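PDB 3CTD: putative ATPase, AAA family, which probably acts as a DNA-dependent ATPase of the RarA/MGS1/WRNIP1 subfamily in the response to stalled DNA replication, represented here by its C-terminal part. Local coordinates for the interface of chains A and B. Sequence-based numbering; all coordinates share one arbitrary frame. Chains: chain A/B, Putative ATPase, AAA family.

Contact 1: the interface of chains A and B. Residues chain A 37-38, 40-41, 44, 57; chain B 145-148, 151-153, 173, 175.
Direct hydrogen bonds join side chains on helices 35-47 and 51-63 of chain A to the backbone of loops and the short 3-10 helix 149-151 of chain B. The indole N-H of A:Trp57 meets the backbone carbonyl of B:Tyr173, NE1 to O 2.7 Å; the oxygen lies in the ring plane and the approach runs nearly along the C=O axis, at 171°. A:Ser40 turns its hydroxyl anti to its own backbone N (chi1 166°) and donates OG to the carbonyl O of B:Leu151 at 3.0 Å, coming from above the carbonyl plane. The same hydroxyl accepts from NZ of A:Lys44, whose chain bends at chi4 to bring the terminal amine back toward its own helix, so the lysine probably fixes the rotation of the serine. The carboxylate OD1 of A:Asp37 receives the backbone N-H of B:Asn153 at 3.1 Å, from above the carboxylate plane. Water 1 adds a bridge between O of A:Lys44 and the phenol OH of B:Tyr173. Charge plays a looser part: the aliphatic stem of B:Lys152 crosses A:Asp37 obliquely, CG to CG 3.6 Å, while NZ of B:Lys152 stays 4.3 Å from OD2 of A:Asp37, so the opposite charges, if both are present, probably attract only loosely. Among apolar groups, B:Val147 sets CG1 against CB of A:Ala41 (3.7 Å) and CG2 against CG2 of A:Val38. A:Trp57 meets CD of B:Pro148 tip to tip through CZ2, 3.7 Å, and A:Ala41 CB lies over the rim of one indole face, backing the ring from within chain A. A leucine in place of A:Trp57 would remove the indole N-H and with it the bond to the B:Tyr173 carbonyl, and would probably loosen the packing against B:Pro148 and B:Pro175. The patch docks loops of one subunit on two helices of another, and may help hold the deposited tetramer together.

Contact 2: the interface of chains A and B. Residues chain A 93, 96-97, 100, 111-112, 115, 119; chain B 79-80, 84-85, 88, 91-92, 129.
A:Gln115 reaches from helix 110-122 of chain A and lies against B:Cys80, B:Gly84, B:Pro88 and B:Ile91 of chain B. Its CG stands anti to the backbone N (chi1 156°) and the chain beyond is extended, which carries the carboxamide past B:Leu85, the two side chains running in opposite directions. OE1 lies 3.3 Å from SG of B:Cys80, a weak hydrogen bond from the thiol. NE2 sits against CA of B:Pro88 and contacts water 2 at 3.2 Å along a fairly straight line (162° at H). Water 2 in turn touches O of B:Ala79 at 2.9 Å and N of B:Ile91, so it ties the amide to the end of helix 68-83 and the start of helix 90-104. Around this polar centre the contacts are mostly apolar. The thiol of B:Cys80 also lies in plane at the edge of the A:Phe112 ring, SG to CD1 3.4 Å. The side chains of A:Phe112 and B:Ile91 cross at about a right angle, with CD1 of B:Ile91 3.7 Å from CE1 of A:Phe112. A:Tyr119 offers its edge to B:Pro88, CE1 to CG 3.6 Å, with the proline CG in the ring plane. Farther along, A:Ser96 and A:Val93 rest on B:Val92, and A:Phe111 brings CD1 to the hydroxyl of B:Thr129. Within each chain, neighbours probably steady these groups, A:Val93 and B:Thr129 serving in both roles: A:Ala100 CB sits over the centre of one A:Phe112 face, A:Val93 CG1 lies toward the rim of one A:Tyr119 face, and B:Thr129 OG1 donates to O of B:Cys80 at 2.8 Å. In the MgsA-type C-terminal region of the ATPase, helices 90-104 and 110-122 of chain A thus receive helices 68-83, 84-86 (3-10) and 90-104 of chain B, a pairing of the deposited assembly that may not be the one in solution.

Contact 1: the interface of chains A and B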
loop_
_atom_site.group_PDB
_atom_site.type_symbol
_atom_site.label_atom_id
_atom_site.label_comp_id
_atom_site.label_asym_id
_atom_site.label_seq_id
_atom_site.Cartn_x
_atom_site.Cartn_y
_atom_site.Cartn_z
ATOM N N ASP A 37 19.771 10.465 -22.883
ATOM C CA ASP A 37 21.040 9.938 -22.392
ATOM C C ASP A 37 21.146 10.123 -20.897
ATOM O O ASP A 37 21.728 9.289 -20.207
ATOM C CB ASP A 37 22.219 10.639 -23.092
ATOM C CG ASP A 37 22.384 10.206 -24.541
ATOM O OD1 ASP A 37 21.841 9.155 -24.909
ATOM O OD2 ASP A 37 23.078 10.900 -25.316
ATOM N N VAL A 38 20.617 11.228 -20.378
ATOM C CA VAL A 38 20.719 11.440 -18.939
ATOM C C VAL A 38 19.770 10.503 -18.218
ATOM O O VAL A 38 20.149 9.916 -17.211
ATOM C CB VAL A 38 20.443 12.891 -18.494
ATOM C CG1 VAL A 38 20.580 12.982 -17.000
ATOM C CG2 VAL A 38 21.418 13.853 -19.172
ATOM N N SER A 40 18.622 7.741 -19.235
ATOM C CA SER A 40 19.192 6.415 -19.354
ATOM C C SER A 40 20.274 6.213 -18.280
ATOM O O SER A 40 20.306 5.188 -17.603
ATOM C CB SER A 40 19.779 6.196 -20.751
ATOM O OG SER A 40 20.600 5.036 -20.743
ATOM N N ALA A 41 21.164 7.182 -18.105
ATOM C CA ALA A 41 22.226 6.988 -17.111
ATOM C C ALA A 41 21.605 6.800 -15.713
ATOM O O ALA A 41 22.024 5.925 -14.932
ATOM C CB ALA A 41 23.191 8.151 -17.133
ATOM N N LYS A 44 19.885 3.281 -15.545
ATOM C CA LYS A 44 20.923 2.238 -15.411
ATOM C C LYS A 44 21.598 2.298 -14.049
ATOM O O LYS A 44 22.035 1.282 -13.538
ATOM C CB LYS A 44 22.000 2.325 -16.498
ATOM C CG LYS A 44 21.508 2.140 -17.904
ATOM C CD LYS A 44 22.497 2.753 -18.882
ATOM C CE LYS A 44 22.332 2.102 -20.237
ATOM N NZ LYS A 44 21.085 2.548 -20.892
ATOM N N TRP A 57 22.571 11.724 -11.348
ATOM C CA TRP A 57 21.783 11.930 -12.590
ATOM C C TRP A 57 20.436 12.596 -12.308
ATOM O O TRP A 57 20.016 13.471 -13.059
ATOM C CB TRP A 57 21.642 10.657 -13.429
ATOM C CG TRP A 57 23.043 10.129 -13.773
ATOM C CD1 TRP A 57 23.614 8.970 -13.332
ATOM C CD2 TRP A 57 24.053 10.794 -14.577
ATOM N NE1 TRP A 57 24.896 8.858 -13.824
ATOM C CE2 TRP A 57 25.195 9.963 -14.581
ATOM C CE3 TRP A 57 24.101 12.011 -15.267
ATOM C CZ2 TRP A 57 26.390 10.312 -15.245
ATOM C CZ3 TRP A 57 25.296 12.355 -15.959
ATOM C CH2 TRP A 57 26.420 11.515 -15.919
ATOM N N SER B 145 29.480 18.017 -17.472
ATOM C CA SER B 145 28.806 16.865 -16.872
ATOM C C SER B 145 28.233 16.010 -17.997
ATOM O O SER B 145 27.021 15.960 -18.190
ATOM C CB SER B 145 27.670 17.362 -15.946
ATOM O OG SER B 145 26.818 16.316 -15.486
ATOM N N LEU B 146 29.103 15.381 -18.786
ATOM C CA LEU B 146 28.645 14.626 -19.987
ATOM C C LEU B 146 28.327 13.192 -19.636
ATOM O O LEU B 146 28.812 12.682 -18.619
ATOM C CB LEU B 146 29.688 14.626 -21.092
ATOM C CG LEU B 146 29.751 15.957 -21.843
ATOM C CD1 LEU B 146 30.868 15.887 -22.915
ATOM C CD2 LEU B 146 28.357 16.361 -22.437
ATOM N N VAL B 147 27.492 12.538 -20.431
ATOM C CA VAL B 147 27.112 11.222 -19.998
ATOM C C VAL B 147 28.166 10.256 -20.449
ATOM O O VAL B 147 28.592 10.321 -21.579
ATOM C CB VAL B 147 25.696 10.821 -20.458
ATOM C CG1 VAL B 147 25.353 9.456 -19.885
ATOM C CG2 VAL B 147 24.697 11.820 -19.982
ATOM N N PRO B 148 28.623 9.372 -19.557
ATOM C CA PRO B 148 29.580 8.403 -20.107
ATOM C C PRO B 148 28.956 7.595 -21.250
ATOM O O PRO B 148 27.769 7.252 -21.179
ATOM C CB PRO B 148 29.913 7.506 -18.910
ATOM C CG PRO B 148 29.658 8.398 -17.681
ATOM C CD PRO B 148 28.606 9.411 -18.079
ATOM N N LEU B 151 26.696 4.530 -20.781
ATOM C CA LEU B 151 25.509 4.825 -19.998
ATOM C C LEU B 151 24.490 5.575 -20.822
ATOM O O LEU B 151 23.414 5.863 -20.326
ATOM C CB LEU B 151 25.827 5.651 -18.754
ATOM C CG LEU B 151 26.749 4.993 -17.725
ATOM C CD1 LEU B 151 26.956 5.900 -16.500
ATOM C CD2 LEU B 151 26.243 3.628 -17.355
ATOM N N LYS B 152 24.838 5.899 -22.066
ATOM C CA LYS B 152 23.898 6.541 -22.977
ATOM C C LYS B 152 22.758 5.622 -23.397
ATOM O O LYS B 152 22.838 4.384 -23.321
ATOM C CB LYS B 152 24.608 7.034 -24.246
ATOM C CG LYS B 152 25.442 8.295 -24.045
ATOM C CD LYS B 152 25.956 8.835 -25.373
ATOM C CE LYS B 152 27.235 9.614 -25.144
ATOM N NZ LYS B 152 27.295 10.768 -26.089
ATOM N N ASN B 153 21.692 6.235 -23.866
ATOM C CA ASN B 153 20.600 5.480 -24.424
ATOM C C ASN B 153 21.054 4.541 -25.567
ATOM O O ASN B 153 21.696 5.002 -26.527
ATOM C CB ASN B 153 19.558 6.486 -24.901
ATOM C CG ASN B 153 18.353 5.830 -25.466
ATOM O OD1 ASN B 153 17.911 6.204 -26.538
ATOM N ND2 ASN B 153 17.816 4.825 -24.769
ATOM N N TYR B 173 28.944 4.173 -12.902
ATOM C CA TYR B 173 27.648 4.837 -13.000
ATOM C C TYR B 173 27.768 6.336 -12.844
ATOM O O TYR B 173 26.903 7.122 -13.279
ATOM C CB TYR B 173 26.640 4.220 -12.009
ATOM C CG TYR B 173 26.306 2.768 -12.393
ATOM C CD1 TYR B 173 25.750 2.474 -13.640
ATOM C CD2 TYR B 173 26.555 1.708 -11.532
ATOM C CE1 TYR B 173 25.463 1.163 -14.022
ATOM C CE2 TYR B 173 26.269 0.401 -11.887
ATOM C CZ TYR B 173 25.735 0.133 -13.149
ATOM O OH TYR B 173 25.477 -1.165 -13.569
ATOM N N PRO B 175 30.323 9.783 -13.489
ATOM C CA PRO B 175 31.508 10.118 -14.318
ATOM C C PRO B 175 32.816 9.747 -13.604
ATOM O O PRO B 175 32.865 9.765 -12.367
ATOM C CB PRO B 175 31.414 11.629 -14.465
ATOM C CG PRO B 175 29.900 11.988 -14.087
ATOM C CD PRO B 175 29.540 10.959 -13.054
HETATM O O HOH W 1 22.927 -0.894 -14.723
#

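Contact 2: the interface of chains A and B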
loop_
_atom_site.group_PDB
_atom_site.type_symbol
_atom_site.label_atom_id
_atom_site.label_comp_id
_atom_site.label_asym_id
_atom_site.label_seq_id
_atom_site.Cartn_x
_atom_site.Cartn_y
_atom_site.Cartn_z
ATOM N N VAL A 93 4.913 2.186 -3.506
ATOM C CA VAL A 93 5.653 3.330 -2.998
ATOM C C VAL A 93 5.832 4.387 -4.071
ATOM O O VAL A 93 5.552 5.581 -3.827
ATOM C CB VAL A 93 7.002 2.863 -2.402
ATOM C CG1 VAL A 93 7.933 4.058 -1.961
ATOM C CG2 VAL A 93 6.703 1.870 -1.268
ATOM N N SER A 96 2.630 6.246 -4.873
ATOM C CA SER A 96 2.360 7.246 -3.839
ATOM C C SER A 96 3.277 8.427 -4.021
ATOM O O SER A 96 2.836 9.552 -3.907
ATOM C CB SER A 96 2.478 6.682 -2.427
ATOM O OG SER A 96 1.724 5.481 -2.241
ATOM N N CYS A 97 4.552 8.219 -4.316
ATOM C CA CYS A 97 5.390 9.390 -4.572
ATOM C C CYS A 97 4.914 10.237 -5.747
ATOM O O CYS A 97 5.044 11.451 -5.638
ATOM C CB CYS A 97 6.876 9.051 -4.766
ATOM S SG CYS A 97 7.687 8.304 -3.352
ATOM N N ALA A 100 1.738 12.200 -4.656
ATOM C CA ALA A 100 2.112 13.223 -3.716
ATOM C C ALA A 100 2.692 14.349 -4.510
ATOM O O ALA A 100 2.414 15.507 -4.230
ATOM C CB ALA A 100 3.126 12.704 -2.733
ATOM N N PHE A 111 11.561 15.992 -2.790
ATOM C CA PHE A 111 11.631 14.875 -1.853
ATOM C C PHE A 111 10.967 13.547 -2.346
ATOM O O PHE A 111 11.450 12.457 -2.027
ATOM C CB PHE A 111 11.072 15.306 -0.489
ATOM C CG PHE A 111 11.973 16.225 0.259
ATOM C CD1 PHE A 111 13.229 15.765 0.726
ATOM C CD2 PHE A 111 11.587 17.557 0.520
ATOM C CE1 PHE A 111 14.105 16.628 1.436
ATOM C CE2 PHE A 111 12.430 18.422 1.203
ATOM C CZ PHE A 111 13.705 17.968 1.672
ATOM N N PHE A 112 9.883 13.644 -3.123
ATOM C CA PHE A 112 9.187 12.453 -3.636
ATOM C C PHE A 112 10.019 11.795 -4.732
ATOM O O PHE A 112 10.080 10.551 -4.889
ATOM C CB PHE A 112 7.778 12.824 -4.132
ATOM C CG PHE A 112 6.987 13.576 -3.114
ATOM C CD1 PHE A 112 6.878 13.080 -1.816
ATOM C CD2 PHE A 112 6.409 14.796 -3.419
ATOM C CE1 PHE A 112 6.192 13.770 -0.847
ATOM C CE2 PHE A 112 5.729 15.498 -2.476
ATOM C CZ PHE A 112 5.605 14.980 -1.174
ATOM N N GLN A 115 12.964 10.276 -2.798
ATOM C CA GLN A 115 12.644 9.013 -2.101
ATOM C C GLN A 115 12.409 7.826 -3.077
ATOM O O GLN A 115 12.827 6.702 -2.856
ATOM C CB GLN A 115 11.492 9.161 -1.082
ATOM C CG GLN A 115 10.742 7.803 -0.791
ATOM C CD GLN A 115 10.106 7.790 0.577
ATOM O OE1 GLN A 115 10.415 8.643 1.398
ATOM N NE2 GLN A 115 9.222 6.838 0.833
ATOM N N TYR A 119 14.687 4.770 -3.320
ATOM C CA TYR A 119 14.050 3.555 -2.894
ATOM C C TYR A 119 14.333 2.454 -3.909
ATOM O O TYR A 119 14.734 1.396 -3.516
ATOM C CB TYR A 119 12.550 3.784 -2.759
ATOM C CG TYR A 119 11.803 2.539 -2.450
ATOM C CD1 TYR A 119 11.479 2.229 -1.157
ATOM C CD2 TYR A 119 11.418 1.679 -3.445
ATOM C CE1 TYR A 119 10.785 1.077 -0.839
ATOM C CE2 TYR A 119 10.750 0.509 -3.144
ATOM C CZ TYR A 119 10.415 0.217 -1.839
ATOM O OH TYR A 119 9.725 -0.942 -1.504
ATOM N N ALA B 79 6.511 13.025 5.401
ATOM C CA ALA B 79 6.704 11.589 5.213
ATOM C C ALA B 79 7.941 11.200 4.371
ATOM O O ALA B 79 8.466 10.087 4.478
ATOM C CB ALA B 79 5.415 10.964 4.631
ATOM N N CYS B 80 8.414 12.099 3.519
ATOM C CA CYS B 80 9.618 11.808 2.735
ATOM C C CYS B 80 10.838 12.567 3.252
ATOM O O CYS B 80 11.971 12.062 3.215
ATOM C CB CYS B 80 9.396 12.077 1.229
ATOM S SG CYS B 80 8.129 10.933 0.568
ATOM N N GLY B 84 10.968 9.311 5.609
ATOM C CA GLY B 84 11.746 8.906 4.425
ATOM C C GLY B 84 12.018 7.426 4.403
ATOM O O GLY B 84 11.149 6.619 4.780
ATOM N N LEU B 85 13.234 7.045 3.997
ATOM C CA LEU B 85 13.582 5.625 3.962
ATOM C C LEU B 85 13.782 4.977 5.357
ATOM O O LEU B 85 14.275 3.842 5.471
ATOM C CB LEU B 85 14.809 5.413 3.073
ATOM C CG LEU B 85 14.678 6.122 1.734
ATOM C CD1 LEU B 85 15.996 6.044 1.078
ATOM C CD2 LEU B 85 13.652 5.414 0.894
ATOM N N PRO B 88 9.681 3.632 4.223
ATOM C CA PRO B 88 9.156 4.193 2.989
ATOM C C PRO B 88 7.663 3.884 2.802
ATOM O O PRO B 88 7.066 4.355 1.863
ATOM C CB PRO B 88 10.005 3.527 1.911
ATOM C CG PRO B 88 10.509 2.256 2.534
ATOM C CD PRO B 88 10.502 2.414 4.009
ATOM N N ILE B 91 4.824 7.170 3.327
ATOM C CA ILE B 91 4.197 7.965 2.272
ATOM C C ILE B 91 2.947 7.257 1.752
ATOM O O ILE B 91 1.991 7.913 1.423
ATOM C CB ILE B 91 5.170 8.391 1.116
ATOM C CG1 ILE B 91 4.513 9.381 0.174
ATOM C CG2 ILE B 91 5.642 7.207 0.291
ATOM C CD1 ILE B 91 4.561 10.768 0.690
ATOM N N VAL B 92 2.941 5.925 1.719
ATOM C CA VAL B 92 1.752 5.212 1.267
ATOM C C VAL B 92 0.611 5.401 2.260
ATOM O O VAL B 92 -0.512 5.614 1.860
ATOM C CB VAL B 92 2.031 3.690 1.094
ATOM C CG1 VAL B 92 0.736 2.919 0.685
ATOM C CG2 VAL B 92 3.219 3.433 0.119
ATOM N N THR B 129 16.826 11.509 2.473
ATOM C CA THR B 129 16.409 11.970 1.161
ATOM C C THR B 129 16.878 13.370 0.860
ATOM O O THR B 129 16.734 13.798 -0.288
ATOM C CB THR B 129 14.894 11.981 0.986
ATOM O OG1 THR B 129 14.322 12.875 1.950
ATOM C CG2 THR B 129 14.299 10.530 1.119
HETATM O O HOH W 2 7.917 7.377 3.682
#

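The C-alpha centres of contact 1 and contact 2 lie about 24 Å apart, and the residues of the two contacts are distinct on both chains. Chain A supplies helices 35-47 and 51-63 to contact 1 and helices 90-104 and 110-122 to contact 2. Chain B brings mostly loops to the first and mostly helical segments to the second. Helix 90-104 serves from both chains in contact 2, yet the two copies are not related by precise two-fold symmetry across the full interface. Two separated points of attachment would probably limit rocking of the subunits within the deposited tetramer, although the structure alone does not establish that assembly in solution.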